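Toxin PAU_02230 (Photorhabdus asymbiotica subsp. asymbiotica ATCC 43949, PDB 6HV6) is a bacterial toxin, PaTox, whose modelled part combines a helical region with a six-stranded antiparallel sheet packed against helices. Local coordinates at residues Ser172-Ala177 and Val183-Gln188; Gln87-Asp92 and Glu135-Pro140. The protein carries 1 engineered substitution. All blocks are in the same frame, centred on the assembly; numbering follows the deposited sequence.

Helix 144-176 takes part in contact 1 with its last turn and borders contact 2 near its start, where Lys147 touches Met89. Contact 1 joins that last turn to strand 182-185, an outermost strand of the six-stranded antiparallel sheet, and its centre is about 12 Å from the centre of the chain. Contact 2 packs helix 80-93 against helix 130-138, which immediately precedes the long helix in sequence, and lies farther out, about 26 Å from the same centre. The two contact centres are about 32 Å apart and their nearest atoms about 16 Å, without touching. Both segments of contact 2 come earlier in the sequence than either segment of contact 1.

Contact 1 of 2, residues Ser172-Ala177 and Val183-Gln188; sequences SWKKSA and VVLTPQ
Val183 fits against Lys174 and Trp173 where the chain reverses in the short connection between helix 144-176 and strand 182-185, an outermost strand of the antiparallel sheet. The two short axes run nearly opposite (168°) and come to 9.2 Å.

The apolar contacts spread along both branches of Val183. CG1 lies at the edge of the Trp173 indole, near its plane, with CZ3 3.9 Å away, while Val183 CG2 meets Ala177 CB at 4.0 Å. Two residues further along the strand, Leu185 CD2 comes obliquely to Trp173 CE3, 4.0 Å away. With its CG trans to the backbone N (chi1 -169°), Trp173 carries its ring to the strand; Tyr312, just before strand 313-317, stacks on it, and Phe326 of helix 320-334 meets it edge-to-face.

Lys174 contributes its aliphatic part, crossing Val183 with CG 3.8 Å from Val183 CG1. The chain, extended beyond CG, carries NZ along Val183 toward the water it shares with Val183 N.

No direct hydrogen bond joins the segments. The polar link is that water, which accepts from Val183 N at 3.1 Å and, weakly, from Lys174 NZ at 3.5 Å.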
ATOM      1  N   SER A 172     -13.148   5.691  -1.604  1.00 27.11           N
ATOM      2  CA  SER A 172     -13.592   6.561  -0.522  1.00 35.30           C
ATOM      3  C   SER A 172     -12.581   7.679  -0.258  1.00 37.97           C
ATOM      4  O   SER A 172     -12.960   8.824   0.018  1.00 34.38           O
ATOM      5  CB  SER A 172     -13.822   5.719   0.730  1.00 37.28           C
ATOM      6  OG  SER A 172     -13.871   6.544   1.875  1.00 46.60           O
ATOM      7  N   TRP A 173     -11.289   7.359  -0.322  1.00 31.75           N
ATOM      8  CA  TRP A 173     -10.258   8.378  -0.170  1.00 29.76           C
ATOM      9  C   TRP A 173     -10.390   9.438  -1.252  1.00 30.45           C
ATOM     10  O   TRP A 173     -10.312  10.644  -0.977  1.00 31.71           O
ATOM     11  CB  TRP A 173      -8.889   7.713  -0.237  1.00 28.20           C
ATOM     12  CG  TRP A 173      -7.684   8.552   0.147  1.00 24.36           C
ATOM     13  CD1 TRP A 173      -7.160   8.696   1.397  1.00 26.36           C
ATOM     14  CD2 TRP A 173      -6.804   9.262  -0.744  1.00 25.80           C
ATOM     15  NE1 TRP A 173      -6.012   9.475   1.345  1.00 28.78           N
ATOM     16  CE2 TRP A 173      -5.780   9.836   0.043  1.00 26.66           C
ATOM     17  CE3 TRP A 173      -6.789   9.478  -2.130  1.00 26.20           C
ATOM     18  CZ2 TRP A 173      -4.748  10.617  -0.512  1.00 27.84           C
ATOM     19  CZ3 TRP A 173      -5.764  10.247  -2.679  1.00 29.57           C
ATOM     20  CH2 TRP A 173      -4.761  10.809  -1.868  1.00 35.06           C
ATOM     21  N   LYS A 174     -10.582   8.999  -2.499  1.00 25.06           N
ATOM     22  CA  LYS A 174     -10.780   9.942  -3.597  1.00 35.11           C
ATOM     23  C   LYS A 174     -11.991  10.834  -3.339  1.00 37.03           C
ATOM     24  O   LYS A 174     -11.925  12.056  -3.512  1.00 31.62           O
ATOM     25  CB  LYS A 174     -10.931   9.183  -4.914  1.00 27.38           C
ATOM     26  CG  LYS A 174     -11.323  10.056  -6.088  1.00 36.53           C
ATOM     27  CD  LYS A 174     -11.208   9.297  -7.405  1.00 42.87           C
ATOM     28  CE  LYS A 174     -11.570  10.201  -8.578  1.00 50.95           C
ATOM     29  NZ  LYS A 174     -11.050   9.671  -9.874  1.00 61.48           N
ATOM     30  N   LYS A 175     -13.112  10.235  -2.923  1.00 34.81           N
ATOM     31  CA  LYS A 175     -14.308  11.028  -2.641  1.00 36.24           C
ATOM     32  C   LYS A 175     -14.071  12.018  -1.514  1.00 35.16           C
ATOM     33  O   LYS A 175     -14.623  13.124  -1.533  1.00 40.21           O
ATOM     34  CB  LYS A 175     -15.487  10.110  -2.315  1.00 45.41           C
ATOM     35  CG  LYS A 175     -16.068   9.438  -3.550  1.00 60.77           C
ATOM     36  CD  LYS A 175     -17.001   8.278  -3.219  1.00 68.71           C
ATOM     37  CE  LYS A 175     -17.356   7.506  -4.487  1.00 69.18           C
ATOM     38  NZ  LYS A 175     -18.175   6.294  -4.223  1.00 71.74           N
ATOM     39  N   SER A 176     -13.231  11.661  -0.543  1.00 34.46           N
ATOM     40  CA  SER A 176     -12.974  12.564   0.571  1.00 32.80           C
ATOM     41  C   SER A 176     -12.133  13.773   0.171  1.00 36.78           C
ATOM     42  O   SER A 176     -12.015  14.712   0.965  1.00 36.12           O
ATOM     43  CB  SER A 176     -12.282  11.809   1.703  1.00 33.07           C
ATOM     44  OG  SER A 176     -10.917  11.598   1.402  1.00 35.15           O
ATOM     45  N   ALA A 177     -11.533  13.768  -1.021  1.00 42.58           N
ATOM     46  CA  ALA A 177     -10.704  14.880  -1.488  1.00 37.93           C
ATOM     47  C   ALA A 177     -11.544  15.868  -2.306  1.00 38.21           C
ATOM     48  O   ALA A 177     -11.251  16.182  -3.450  1.00 41.68           O
ATOM     49  CB  ALA A 177      -9.531  14.345  -2.300  1.00 32.72           C
ATOM     50  N   VAL A 183      -7.567  13.379  -8.863  1.00 31.70           N
ATOM     51  CA  VAL A 183      -7.067  12.348  -7.961  1.00 29.59           C
ATOM     52  C   VAL A 183      -6.646  11.160  -8.814  1.00 33.38           C
ATOM     53  O   VAL A 183      -7.390  10.737  -9.706  1.00 32.65           O
ATOM     54  CB  VAL A 183      -8.113  11.931  -6.907  1.00 28.02           C
ATOM     55  CG1 VAL A 183      -7.598  10.744  -6.075  1.00 26.93           C
ATOM     56  CG2 VAL A 183      -8.470  13.118  -6.000  1.00 32.37           C
ATOM     57  N   VAL A 184      -5.435  10.661  -8.584  1.00 27.32           N
ATOM     58  CA  VAL A 184      -4.931   9.467  -9.254  1.00 30.60           C
ATOM     59  C   VAL A 184      -4.721   8.405  -8.183  1.00 31.09           C
ATOM     60  O   VAL A 184      -3.906   8.591  -7.275  1.00 30.27           O
ATOM     61  CB  VAL A 184      -3.635   9.750 -10.035  1.00 30.72           C
ATOM     62  CG1 VAL A 184      -3.107   8.478 -10.661  1.00 30.64           C
ATOM     63  CG2 VAL A 184      -3.895  10.779 -11.127  1.00 29.98           C
ATOM     64  N   LEU A 185      -5.476   7.313  -8.264  1.00 23.77           N
ATOM     65  CA  LEU A 185      -5.401   6.258  -7.263  1.00 21.99           C
ATOM     66  C   LEU A 185      -4.322   5.238  -7.633  1.00 29.51           C
ATOM     67  O   LEU A 185      -4.322   4.701  -8.747  1.00 28.99           O
ATOM     68  CB  LEU A 185      -6.754   5.568  -7.132  1.00 24.65           C
ATOM     69  CG  LEU A 185      -7.859   6.483  -6.597  1.00 29.50           C
ATOM     70  CD1 LEU A 185      -9.127   5.687  -6.413  1.00 31.91           C
ATOM     71  CD2 LEU A 185      -7.429   7.121  -5.280  1.00 22.66           C
ATOM     72  N   THR A 186      -3.415   4.961  -6.687  1.00 24.26           N
ATOM     73  CA  THR A 186      -2.406   3.903  -6.846  1.00 24.36           C
ATOM     74  C   THR A 186      -2.133   3.292  -5.472  1.00 25.27           C
ATOM     75  O   THR A 186      -1.073   3.498  -4.879  1.00 27.77           O
ATOM     76  CB  THR A 186      -1.109   4.447  -7.456  1.00 33.49           C
ATOM     77  OG1 THR A 186      -0.600   5.501  -6.630  1.00 36.84           O
ATOM     78  CG2 THR A 186      -1.310   4.962  -8.862  1.00 38.96           C
ATOM     79  N   PRO A 187      -3.102   2.557  -4.924  1.00 27.27           N
ATOM     80  CA  PRO A 187      -2.955   2.035  -3.552  1.00 25.50           C
ATOM     81  C   PRO A 187      -1.892   0.948  -3.518  1.00 22.41           C
ATOM     82  O   PRO A 187      -2.012  -0.066  -4.210  1.00 25.08           O
ATOM     83  CB  PRO A 187      -4.351   1.465  -3.235  1.00 32.41           C
ATOM     84  CG  PRO A 187      -5.261   1.980  -4.306  1.00 30.84           C
ATOM     85  CD  PRO A 187      -4.408   2.225  -5.514  1.00 28.80           C
ATOM     86  N   GLN A 188      -0.845   1.144  -2.705  1.00 21.90           N
ATOM     87  CA  GLN A 188       0.286   0.209  -2.815  1.00 23.95           C
ATOM     88  C   GLN A 188      -0.090  -1.185  -2.327  1.00 27.38           C
ATOM     89  O   GLN A 188       0.495  -2.176  -2.787  1.00 26.29           O
ATOM     90  CB  GLN A 188       1.523   0.715  -2.066  1.00 22.33           C
ATOM     91  CG  GLN A 188       1.343   0.819  -0.557  1.00 24.74           C
ATOM     92  CD  GLN A 188       2.653   1.032   0.202  1.00 28.22           C
ATOM     93  OE1 GLN A 188       3.744   0.855  -0.347  1.00 25.76           O
ATOM     94  NE2 GLN A 188       2.546   1.391   1.479  1.00 27.59           N
TER
HETATM   95  O   HOH W   1      -9.912  12.813 -10.862  1.00 44.64           O

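Contact 2 of 2, residues Gln87-Asp92 and Glu135-Pro140; sequences QRMALD and ERYISP
Met89 reaches from helix 80-93 to the C-terminal end of helix 130-138, forming a helix-helix contact in the helical part of the toxin. The closest CA pair, Met89 and Ile138, is 7.6 Å apart, and the two segments bury 198 Å² between them.

Along the methionine, CB comes first: it sits in plane at the edge of the Tyr137 ring, 3.9 Å from CE1. The next bonds run extended, with chi2 at -179°, and deliver SD to the backbone of the other helix, 3.8 Å from Ile138 CA. Ile138 CB and CG2 also border the sulfur, and the two side chains cross at about a right angle. A bend at chi3 (42°) then turns the methyl back toward the tyrosine: Met89 CE lies 3.9 Å from Tyr137 CE1, at an oblique position relative to the ring, and 3.7 Å from Tyr137 O, a van der Waals contact. Tyr137 O accepts a hydrogen bond from Lys147 NZ of helix 144-176, a lysine whose side chain touches Met89 as well.

Tyr137 runs past Met89 in the opposite direction, its phenol reaching helix 80-93. The hydroxyl is hydrogen-bonded to the hydroxyl of Tyr110, so its polar requirement is met outside this helix pair. Toward helix 80-93 it makes van der Waals contact, with Tyr137 OH 3.4 Å from Ala90 CA and 3.6 Å from Ala90 CB.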
ATOM      1  N   GLN A  87     -10.967 -14.902   9.824  1.00 33.35           N
ATOM      2  CA  GLN A  87      -9.767 -14.069   9.873  1.00 36.47           C
ATOM      3  C   GLN A  87      -9.217 -13.971  11.285  1.00 39.93           C
ATOM      4  O   GLN A  87      -7.996 -13.963  11.482  1.00 41.63           O
ATOM      5  CB  GLN A  87     -10.071 -12.673   9.322  1.00 43.70           C
ATOM      6  CG  GLN A  87     -10.454 -12.648   7.841  1.00 41.97           C
ATOM      7  CD  GLN A  87      -9.333 -13.102   6.932  1.00 49.23           C
ATOM      8  OE1 GLN A  87      -9.011 -14.287   6.864  1.00 56.08           O
ATOM      9  NE2 GLN A  87      -8.732 -12.157   6.223  1.00 52.94           N
ATOM     10  N   ARG A  88     -10.099 -13.877  12.283  1.00 37.48           N
ATOM     11  CA  ARG A  88      -9.631 -13.864  13.665  1.00 38.65           C
ATOM     12  C   ARG A  88      -8.958 -15.185  14.013  1.00 43.55           C
ATOM     13  O   ARG A  88      -7.877 -15.201  14.614  1.00 44.62           O
ATOM     14  CB  ARG A  88     -10.791 -13.563  14.617  1.00 45.06           C
ATOM     15  CG  ARG A  88     -11.301 -12.109  14.545  1.00 49.81           C
ATOM     16  CD  ARG A  88     -12.347 -11.796  15.627  1.00 51.11           C
ATOM     17  NE  ARG A  88     -13.705 -12.176  15.239  1.00 60.27           N
ATOM     18  CZ  ARG A  88     -14.332 -13.274  15.660  1.00 67.69           C
ATOM     19  NH1 ARG A  88     -13.726 -14.117  16.489  1.00 71.44           N
ATOM     20  NH2 ARG A  88     -15.570 -13.529  15.255  1.00 65.09           N
ATOM     21  N   MET A  89      -9.560 -16.303  13.600  1.00 35.82           N
ATOM     22  CA  MET A  89      -8.964 -17.612  13.856  1.00 32.17           C
ATOM     23  C   MET A  89      -7.628 -17.757  13.142  1.00 37.63           C
ATOM     24  O   MET A  89      -6.695 -18.364  13.674  1.00 43.82           O
ATOM     25  CB  MET A  89      -9.929 -18.721  13.407  1.00 32.15           C
ATOM     26  CG  MET A  89     -11.213 -18.763  14.207  1.00 42.63           C
ATOM     27  SD  MET A  89     -12.329 -20.090  13.692  1.00 43.90           S
ATOM     28  CE  MET A  89     -11.160 -21.433  13.466  1.00 28.89           C
ATOM     29  N   ALA A  90      -7.518 -17.208  11.931  1.00 31.62           N
ATOM     30  CA  ALA A  90      -6.286 -17.361  11.169  1.00 31.74           C
ATOM     31  C   ALA A  90      -5.110 -16.729  11.890  1.00 35.56           C
ATOM     32  O   ALA A  90      -3.982 -17.229  11.797  1.00 37.84           O
ATOM     33  CB  ALA A  90      -6.444 -16.759   9.775  1.00 32.48           C
ATOM     34  N   LEU A  91      -5.358 -15.644  12.627  1.00 37.54           N
ATOM     35  CA  LEU A  91      -4.312 -15.017  13.429  1.00 41.66           C
ATOM     36  C   LEU A  91      -3.827 -15.932  14.549  1.00 39.57           C
ATOM     37  O   LEU A  91      -2.653 -15.873  14.928  1.00 41.39           O
ATOM     38  CB  LEU A  91      -4.828 -13.705  14.013  1.00 47.62           C
ATOM     39  CG  LEU A  91      -5.284 -12.644  13.010  1.00 55.05           C
ATOM     40  CD1 LEU A  91      -5.816 -11.427  13.753  1.00 56.58           C
ATOM     41  CD2 LEU A  91      -4.143 -12.248  12.077  1.00 59.31           C
ATOM     42  N   ASP A  92      -4.702 -16.780  15.092  1.00 38.99           N
ATOM     43  CA  ASP A  92      -4.273 -17.716  16.126  1.00 44.43           C
ATOM     44  C   ASP A  92      -3.467 -18.876  15.557  1.00 47.12           C
ATOM     45  O   ASP A  92      -2.621 -19.439  16.261  1.00 46.85           O
ATOM     46  CB  ASP A  92      -5.478 -18.269  16.880  1.00 48.76           C
ATOM     47  CG  ASP A  92      -6.172 -17.219  17.725  1.00 60.29           C
ATOM     48  OD1 ASP A  92      -5.505 -16.245  18.138  1.00 62.36           O
ATOM     49  OD2 ASP A  92      -7.386 -17.373  17.978  1.00 62.25           O
ATOM     50  N   GLU A 135     -17.411 -21.784   6.323  1.00 25.87           N
ATOM     51  CA  GLU A 135     -18.149 -22.462   7.389  1.00 30.67           C
ATOM     52  C   GLU A 135     -17.379 -23.661   7.926  1.00 27.81           C
ATOM     53  O   GLU A 135     -17.344 -23.889   9.139  1.00 28.33           O
ATOM     54  CB  GLU A 135     -19.517 -22.932   6.890  1.00 34.68           C
ATOM     55  CG  GLU A 135     -20.547 -21.869   6.741  1.00 48.19           C
ATOM     56  CD  GLU A 135     -21.885 -22.448   6.302  1.00 56.07           C
ATOM     57  OE1 GLU A 135     -22.041 -23.690   6.352  1.00 45.33           O
ATOM     58  OE2 GLU A 135     -22.768 -21.661   5.899  1.00 63.69           O
ATOM     59  N   ARG A 136     -16.793 -24.465   7.038  1.00 23.63           N
ATOM     60  CA  ARG A 136     -16.022 -25.620   7.494  1.00 26.76           C
ATOM     61  C   ARG A 136     -14.765 -25.176   8.238  1.00 29.06           C
ATOM     62  O   ARG A 136     -14.398 -25.766   9.262  1.00 31.59           O
ATOM     63  CB  ARG A 136     -15.657 -26.512   6.303  1.00 26.67           C
ATOM     64  CG  ARG A 136     -16.877 -27.011   5.523  1.00 30.32           C
ATOM     65  CD  ARG A 136     -17.757 -27.912   6.397  1.00 32.96           C
ATOM     66  NE  ARG A 136     -17.064 -29.172   6.635  1.00 39.61           N
ATOM     67  CZ  ARG A 136     -16.807 -29.680   7.836  1.00 43.44           C
ATOM     68  NH1 ARG A 136     -17.219 -29.052   8.923  1.00 39.52           N
ATOM     69  NH2 ARG A 136     -16.150 -30.829   7.941  1.00 47.53           N
ATOM     70  N   TYR A 137     -14.119 -24.118   7.763  1.00 23.60           N
ATOM     71  CA  TYR A 137     -12.921 -23.628   8.441  1.00 22.12           C
ATOM     72  C   TYR A 137     -13.240 -23.249   9.879  1.00 27.83           C
ATOM     73  O   TYR A 137     -12.512 -23.613  10.811  1.00 29.88           O
ATOM     74  CB  TYR A 137     -12.360 -22.427   7.688  1.00 21.59           C
ATOM     75  CG  TYR A 137     -11.090 -21.837   8.272  1.00 23.84           C
ATOM     76  CD1 TYR A 137     -11.116 -21.037   9.420  1.00 28.11           C
ATOM     77  CD2 TYR A 137      -9.868 -22.044   7.647  1.00 22.55           C
ATOM     78  CE1 TYR A 137      -9.939 -20.478   9.931  1.00 30.86           C
ATOM     79  CE2 TYR A 137      -8.704 -21.503   8.150  1.00 23.88           C
ATOM     80  CZ  TYR A 137      -8.737 -20.726   9.285  1.00 26.91           C
ATOM     81  OH  TYR A 137      -7.544 -20.196   9.758  1.00 33.82           O
ATOM     82  N   ILE A 138     -14.330 -22.502  10.080  1.00 28.44           N
ATOM     83  CA  ILE A 138     -14.628 -22.017  11.419  1.00 31.98           C
ATOM     84  C   ILE A 138     -15.298 -23.070  12.281  1.00 31.80           C
ATOM     85  O   ILE A 138     -15.434 -22.858  13.489  1.00 37.13           O
ATOM     86  CB  ILE A 138     -15.483 -20.735  11.364  1.00 28.67           C
ATOM     87  CG1 ILE A 138     -16.863 -20.997  10.787  1.00 39.67           C
ATOM     88  CG2 ILE A 138     -14.787 -19.675  10.520  1.00 30.84           C
ATOM     89  CD1 ILE A 138     -17.696 -19.734  10.688  1.00 41.92           C
ATOM     90  N   SER A 139     -15.700 -24.202  11.706  1.00 31.03           N
ATOM     91  CA  SER A 139     -16.372 -25.232  12.490  1.00 33.56           C
ATOM     92  C   SER A 139     -15.364 -25.943  13.387  1.00 31.64           C
ATOM     93  O   SER A 139     -14.211 -26.138  13.000  1.00 34.20           O
ATOM     94  CB  SER A 139     -17.050 -26.255  11.576  1.00 38.22           C
ATOM     95  OG  SER A 139     -17.582 -27.343  12.325  1.00 39.63           O
ATOM     96  N   PRO A 140     -15.777 -26.374  14.582  1.00 33.26           N
ATOM     97  CA  PRO A 140     -14.832 -27.064  15.463  1.00 34.86           C
ATOM     98  C   PRO A 140     -14.555 -28.502  15.060  1.00 37.19           C
ATOM     99  O   PRO A 140     -13.649 -29.117  15.635  1.00 36.08           O
ATOM    100  CB  PRO A 140     -15.514 -26.996  16.837  1.00 39.51           C
ATOM    101  CG  PRO A 140     -16.946 -26.893  16.534  1.00 38.71           C
ATOM    102  CD  PRO A 140     -17.072 -26.133  15.239  1.00 36.93           C
TER